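Putative isomerase YbhH (Escherichia coli, PDB 6OTV) is a putative isomerase of the PrpF family whose substrate and exact reaction are not established. Local coordinates at residues M1-R15 against R337-P350. Residues are numbered along the deposited sequence; the frame is centred on the assembly and turned at random.
With EDO (1,2-ethanediol), chain E; EDO (1,2-ethanediol), chain N.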
loop_
_atom_site.group_PDB
_atom_site.type_symbol
_atom_site.label_atom_id
_atom_site.label_comp_id
_atom_site.label_asym_id
_atom_site.label_seq_id
_atom_site.Cartn_x
_atom_site.Cartn_y
_atom_site.Cartn_z
ATOM N N MET A 1 -6.306 -28.598 -23.124
ATOM C CA MET A 1 -6.419 -27.266 -23.709
ATOM C C MET A 1 -5.661 -27.192 -25.032
ATOM O O MET A 1 -4.505 -27.610 -25.119
ATOM C CB MET A 1 -5.901 -26.201 -22.733
ATOM C CG MET A 1 -6.110 -24.765 -23.204
ATOM S SD MET A 1 -5.651 -23.513 -21.980
ATOM C CE MET A 1 -6.803 -23.874 -20.653
ATOM N N LYS A 2 -6.318 -26.662 -26.066
ATOM C CA LYS A 2 -5.720 -26.567 -27.389
ATOM C C LYS A 2 -5.488 -25.144 -27.870
ATOM O O LYS A 2 -4.718 -24.957 -28.819
ATOM C CB LYS A 2 -6.585 -27.306 -28.422
ATOM C CG LYS A 2 -6.417 -28.813 -28.364
ATOM C CD LYS A 2 -4.958 -29.196 -28.590
ATOM C CE LYS A 2 -4.712 -30.672 -28.316
ATOM N NZ LYS A 2 -4.856 -31.009 -26.873
ATOM N N LYS A 3 -6.114 -24.145 -27.252
ATOM C CA LYS A 3 -5.889 -22.755 -27.612
ATOM C C LYS A 3 -6.172 -21.882 -26.398
ATOM O O LYS A 3 -6.919 -22.267 -25.492
ATOM C CB LYS A 3 -6.763 -22.325 -28.795
ATOM C CG LYS A 3 -8.251 -22.367 -28.505
ATOM C CD LYS A 3 -9.049 -21.808 -29.667
ATOM C CE LYS A 3 -10.534 -21.779 -29.355
ATOM N NZ LYS A 3 -11.315 -21.238 -30.500
ATOM N N ILE A 4 -5.570 -20.696 -26.392
ATOM C CA ILE A 4 -5.692 -19.766 -25.272
ATOM C C ILE A 4 -5.470 -18.340 -25.767
ATOM O O ILE A 4 -4.569 -18.101 -26.584
ATOM C CB ILE A 4 -4.709 -20.131 -24.147
ATOM C CG1 ILE A 4 -4.836 -19.163 -22.970
ATOM C CG2 ILE A 4 -3.272 -20.152 -24.663
ATOM C CD1 ILE A 4 -3.950 -19.524 -21.797
ATOM N N PRO A 5 -6.281 -17.373 -25.332
ATOM C CA PRO A 5 -5.996 -15.970 -25.662
ATOM C C PRO A 5 -4.649 -15.541 -25.100
ATOM O O PRO A 5 -4.267 -15.921 -23.989
ATOM C CB PRO A 5 -7.150 -15.206 -25.001
ATOM C CG PRO A 5 -8.243 -16.214 -24.870
ATOM C CD PRO A 5 -7.559 -17.526 -24.620
ATOM N N CYS A 6 -3.928 -14.736 -25.875
ATOM C CA CYS A 6 -2.575 -14.360 -25.497
ATOM C C CYS A 6 -2.218 -13.015 -26.115
ATOM O O CYS A 6 -2.720 -12.647 -27.180
ATOM C CB CYS A 6 -1.575 -15.435 -25.930
ATOM S SG CYS A 6 0.144 -15.091 -25.513
ATOM N N VAL A 7 -1.351 -12.282 -25.421
ATOM C CA VAL A 7 -0.823 -11.006 -25.888
ATOM C C VAL A 7 0.687 -11.037 -25.697
ATOM O O VAL A 7 1.167 -11.230 -24.573
ATOM C CB VAL A 7 -1.433 -9.809 -25.134
ATOM C CG1 VAL A 7 -0.727 -8.518 -25.529
ATOM C CG2 VAL A 7 -2.929 -9.699 -25.396
ATOM N N MET A 8 1.437 -10.860 -26.782
ATOM C CA MET A 8 2.881 -10.698 -26.686
ATOM C C MET A 8 3.198 -9.221 -26.530
ATOM O O MET A 8 2.685 -8.385 -27.283
ATOM C CB MET A 8 3.603 -11.258 -27.912
ATOM C CG MET A 8 5.117 -11.143 -27.854
ATOM S SD MET A 8 5.912 -11.711 -29.375
ATOM C CE MET A 8 5.405 -13.428 -29.406
ATOM N N MET A 9 4.030 -8.904 -25.551
ATOM C CA MET A 9 4.487 -7.544 -25.337
ATOM C C MET A 9 5.987 -7.552 -25.104
ATOM O O MET A 9 6.538 -8.493 -24.523
ATOM C CB MET A 9 3.798 -6.879 -24.135
ATOM C CG MET A 9 2.282 -6.850 -24.191
ATOM S SD MET A 9 1.602 -5.940 -22.791
ATOM C CE MET A 9 2.078 -4.263 -23.217
ATOM N N ARG A 10 6.647 -6.498 -25.572
ATOM C CA ARG A 10 7.982 -6.187 -25.087
ATOM C C ARG A 10 7.840 -5.435 -23.773
ATOM O O ARG A 10 7.151 -4.410 -23.708
ATOM C CB ARG A 10 8.767 -5.356 -26.099
ATOM C CG ARG A 10 10.127 -4.894 -25.571
ATOM C CD ARG A 10 10.844 -3.971 -26.542
ATOM N NE ARG A 10 10.070 -2.764 -26.820
ATOM C CZ ARG A 10 9.983 -1.724 -25.996
ATOM N NH1 ARG A 10 10.617 -1.739 -24.830
ATOM N NH2 ARG A 10 9.255 -0.668 -26.336
ATOM N N GLY A 11 8.452 -5.965 -22.721
ATOM C CA GLY A 11 8.526 -5.259 -21.461
ATOM C C GLY A 11 9.960 -4.872 -21.173
ATOM O O GLY A 11 10.763 -5.721 -20.773
ATOM N N GLY A 12 10.298 -3.607 -21.382
ATOM C CA GLY A 12 11.681 -3.191 -21.227
ATOM C C GLY A 12 12.555 -3.923 -22.227
ATOM O O GLY A 12 12.324 -3.872 -23.441
ATOM N N THR A 13 13.566 -4.628 -21.719
ATOM C CA THR A 13 14.484 -5.403 -22.543
ATOM C C THR A 13 14.098 -6.875 -22.617
ATOM O O THR A 13 14.937 -7.715 -22.963
ATOM C CB THR A 13 15.911 -5.266 -22.014
ATOM O OG1 THR A 13 15.969 -5.757 -20.667
ATOM C CG2 THR A 13 16.345 -3.816 -22.037
ATOM N N SER A 14 12.853 -7.206 -22.290
ATOM C CA SER A 14 12.359 -8.572 -22.321
ATOM C C SER A 14 11.100 -8.629 -23.170
ATOM O O SER A 14 10.486 -7.604 -23.479
ATOM C CB SER A 14 12.072 -9.099 -20.907
ATOM O OG SER A 14 13.267 -9.220 -20.156
ATOM N N ARG A 15 10.710 -9.849 -23.533
ATOM C CA ARG A 15 9.522 -10.081 -24.342
ATOM C C ARG A 15 8.906 -11.414 -23.943
ATOM O O ARG A 15 9.619 -12.358 -23.591
ATOM C CB ARG A 15 9.866 -10.077 -25.835
ATOM C CG ARG A 15 8.675 -10.031 -26.771
ATOM C CD ARG A 15 9.149 -10.226 -28.199
ATOM N NE ARG A 15 9.499 -11.621 -28.449
ATOM C CZ ARG A 15 10.378 -12.021 -29.362
ATOM N NH1 ARG A 15 11.020 -11.132 -30.109
ATOM N NH2 ARG A 15 10.626 -13.314 -29.517
ATOM N N ARG A 337 11.004 2.648 -17.642
ATOM C CA ARG A 337 11.124 1.639 -18.684
ATOM C C ARG A 337 10.243 2.050 -19.854
ATOM O O ARG A 337 9.603 3.107 -19.839
ATOM C CB ARG A 337 10.726 0.247 -18.172
ATOM C CG ARG A 337 11.514 -0.257 -16.969
ATOM C CD ARG A 337 12.782 -0.982 -17.389
ATOM N NE ARG A 337 13.809 -0.059 -17.852
ATOM C CZ ARG A 337 14.944 -0.437 -18.429
ATOM N NH1 ARG A 337 15.197 -1.726 -18.619
ATOM N NH2 ARG A 337 15.823 0.476 -18.820
ATOM N N THR A 338 10.217 1.212 -20.884
ATOM C CA THR A 338 9.256 1.344 -21.966
ATOM C C THR A 338 8.659 -0.025 -22.244
ATOM O O THR A 338 9.241 -1.060 -21.906
ATOM C CB THR A 338 9.881 1.907 -23.252
ATOM O OG1 THR A 338 10.746 0.921 -23.834
ATOM C CG2 THR A 338 10.677 3.182 -22.966
ATOM N N THR A 339 7.485 -0.023 -22.866
ATOM C CA THR A 339 6.817 -1.264 -23.217
ATOM C C THR A 339 6.089 -1.062 -24.539
ATOM O O THR A 339 5.878 0.069 -24.985
ATOM C CB THR A 339 5.847 -1.715 -22.110
ATOM O OG1 THR A 339 5.352 -3.027 -22.403
ATOM C CG2 THR A 339 4.675 -0.752 -21.993
ATOM N N ARG A 340 5.720 -2.173 -25.173
ATOM C CA ARG A 340 4.977 -2.098 -26.422
ATOM C C ARG A 340 4.190 -3.385 -26.613
ATOM O O ARG A 340 4.711 -4.479 -26.385
ATOM C CB ARG A 340 5.908 -1.865 -27.617
ATOM C CG ARG A 340 5.191 -1.387 -28.869
ATOM C CD ARG A 340 6.161 -1.177 -30.020
ATOM N NE ARG A 340 6.596 -2.439 -30.609
ATOM C CZ ARG A 340 5.914 -3.101 -31.541
ATOM N NH1 ARG A 340 4.757 -2.625 -31.986
ATOM N NH2 ARG A 340 6.387 -4.244 -32.024
ATOM N N LYS A 341 2.933 -3.242 -27.024
ATOM C CA LYS A 341 2.126 -4.391 -27.406
ATOM C C LYS A 341 2.501 -4.817 -28.819
ATOM O O LYS A 341 2.515 -3.996 -29.741
ATOM C CB LYS A 341 0.638 -4.052 -27.323
ATOM C CG LYS A 341 -0.279 -5.180 -27.770
ATOM C CD LYS A 341 -1.743 -4.816 -27.579
ATOM C CE LYS A 341 -2.113 -3.570 -28.365
ATOM N NZ LYS A 341 -3.581 -3.317 -28.321
ATOM N N ILE A 342 2.817 -6.097 -28.986
ATOM C CA ILE A 342 3.316 -6.629 -30.250
ATOM C C ILE A 342 2.251 -7.457 -30.968
ATOM O O ILE A 342 1.903 -7.171 -32.113
ATOM C CB ILE A 342 4.608 -7.446 -30.030
ATOM C CG1 ILE A 342 5.695 -6.561 -29.418
ATOM C CG2 ILE A 342 5.078 -8.067 -31.340
ATOM C CD1 ILE A 342 7.004 -7.278 -29.160
ATOM N N PHE A 343 1.674 -8.446 -30.284
ATOM C CA PHE A 343 0.779 -9.416 -30.909
ATOM C C PHE A 343 -0.394 -9.677 -29.974
ATOM O O PHE A 343 -0.186 -10.059 -28.819
ATOM C CB PHE A 343 1.536 -10.719 -31.203
ATOM C CG PHE A 343 0.963 -11.532 -32.334
ATOM C CD1 PHE A 343 -0.386 -11.482 -32.643
ATOM C CD2 PHE A 343 1.787 -12.358 -33.086
ATOM C CE1 PHE A 343 -0.904 -12.233 -33.680
ATOM C CE2 PHE A 343 1.276 -13.115 -34.126
ATOM C CZ PHE A 343 -0.072 -13.052 -34.424
ATOM N N SER A 344 -1.619 -9.487 -30.467
ATOM C CA SER A 344 -2.825 -9.759 -29.698
ATOM C C SER A 344 -3.677 -10.743 -30.482
ATOM O O SER A 344 -3.949 -10.523 -31.667
ATOM C CB SER A 344 -3.615 -8.481 -29.411
ATOM O OG SER A 344 -4.684 -8.755 -28.525
ATOM N N GLY A 345 -4.084 -11.829 -29.829
ATOM C CA GLY A 345 -4.887 -12.834 -30.499
ATOM C C GLY A 345 -4.966 -14.164 -29.778
ATOM O O GLY A 345 -5.172 -14.212 -28.561
ATOM N N GLU A 346 -4.802 -15.255 -30.522
ATOM C CA GLU A 346 -4.984 -16.601 -29.997
ATOM C C GLU A 346 -3.735 -17.427 -30.270
ATOM O O GLU A 346 -3.213 -17.418 -31.390
ATOM C CB GLU A 346 -6.210 -17.266 -30.635
ATOM C CG GLU A 346 -6.743 -18.470 -29.880
ATOM C CD GLU A 346 -7.608 -18.085 -28.695
ATOM O OE1 GLU A 346 -7.938 -16.888 -28.556
ATOM O OE2 GLU A 346 -7.966 -18.985 -27.906
ATOM N N VAL A 347 -3.258 -18.138 -29.250
ATOM C CA VAL A 347 -2.124 -19.047 -29.380
ATOM C C VAL A 347 -2.646 -20.474 -29.303
ATOM O O VAL A 347 -3.487 -20.791 -28.456
ATOM C CB VAL A 347 -1.053 -18.787 -28.301
ATOM C CG1 VAL A 347 -0.032 -19.922 -28.267
ATOM C CG2 VAL A 347 -0.352 -17.466 -28.569
ATOM N N TYR A 348 -2.150 -21.330 -30.192
ATOM C CA TYR A 348 -2.600 -22.711 -30.301
ATOM C C TYR A 348 -1.534 -23.649 -29.755
ATOM O O TYR A 348 -0.338 -23.462 -30.006
ATOM C CB TYR A 348 -2.932 -23.061 -31.754
ATOM C CG TYR A 348 -4.014 -22.171 -32.329
ATOM C CD1 TYR A 348 -5.350 -22.555 -32.288
ATOM C CD2 TYR A 348 -3.704 -20.933 -32.887
ATOM C CE1 TYR A 348 -6.344 -21.741 -32.798
ATOM C CE2 TYR A 348 -4.694 -20.112 -33.400
ATOM C CZ TYR A 348 -6.012 -20.521 -33.350
ATOM O OH TYR A 348 -7.003 -19.708 -33.858
ATOM N N LEU A 349 -1.976 -24.655 -29.003
ATOM C CA LEU A 349 -1.100 -25.591 -28.314
ATOM C C LEU A 349 -1.042 -26.922 -29.053
ATOM O O LEU A 349 -2.082 -27.442 -29.475
ATOM C CB LEU A 349 -1.590 -25.822 -26.885
ATOM C CG LEU A 349 -1.964 -24.539 -26.137
ATOM C CD1 LEU A 349 -2.618 -24.853 -24.798
ATOM C CD2 LEU A 349 -0.738 -23.646 -25.954
ATOM N N PRO A 350 0.156 -27.503 -29.226
ATOM C CA PRO A 350 0.321 -28.776 -29.944
ATOM C C PRO A 350 -0.325 -29.956 -29.224
ATOM O O PRO A 350 -0.612 -29.833 -28.034
ATOM C CB PRO A 350 1.845 -28.949 -30.012
ATOM C CG PRO A 350 2.383 -28.105 -28.912
ATOM C CD PRO A 350 1.445 -26.944 -28.779
HETATM C C1 EDO E . 11.847 2.446 -26.583
HETATM O O1 EDO E . 12.349 1.808 -25.405
HETATM C C2 EDO E . 11.730 1.398 -27.680
HETATM O O2 EDO E . 11.475 1.990 -28.958
HETATM C C1 EDO N . 1.939 0.583 -31.229
HETATM O O1 EDO N . 3.282 0.099 -31.340
HETATM C C2 EDO N . 1.059 -0.503 -30.618
HETATM O O2 EDO N . 1.744 -1.117 -29.518
#
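Strand 3-11 pairs antiparallel with strand 337-344 and, past a corner at Gly345, with strand 346-348 of the same chain, Ile4 with Val347, Cys6 with Gly345 and Arg10 with Arg340 each exchanging two backbone hydrogen bonds. Met8 O accepts from both Ile342 N (2.9 Å) and Phe343 N (3.2 Å), a classic beta bulge that shifts the register by one residue between Met8 and Met9. At the far end Leu349 N reaches Lys2 O at 2.8 Å, from above the carbonyl plane.

Side-chain polar bonds gather near the turn. Thr339 OG1, anti to its own backbone N (chi1 -172°), donates to Arg10 O at 2.6 Å, so this carbonyl is gripped twice, the second time by Arg340 N. The Arg10 chain bends at chi3 (60°), and NH1 bonds Thr338 OG1 (2.8 Å) and, in the guanidinium plane, Gly12 O (3.1 Å); Arg340 N lies over one face of the group and an ethanediol over the other. Gly12 N closes on Thr338 O.

Apolar contacts flank the ladder. Val347 CG2 presses on Cys6 CB (3.5 Å), and Leu349 CD1 meets Met1 CG, while Leu349 and Ile4 also touch helix 28-39. On the face opposite Ile4, Cys6 and Val347, Val7 and Met9 pack on Phe103 of helix 94-106.

The arrangement joins the chain's first and last strands as antiparallel neighbours, with a type II' turn at Gly11-Ser14 linking strand 3-11 to strand 14-20 in a beta hairpin, within a PrpF protein of the DAP epimerase clan.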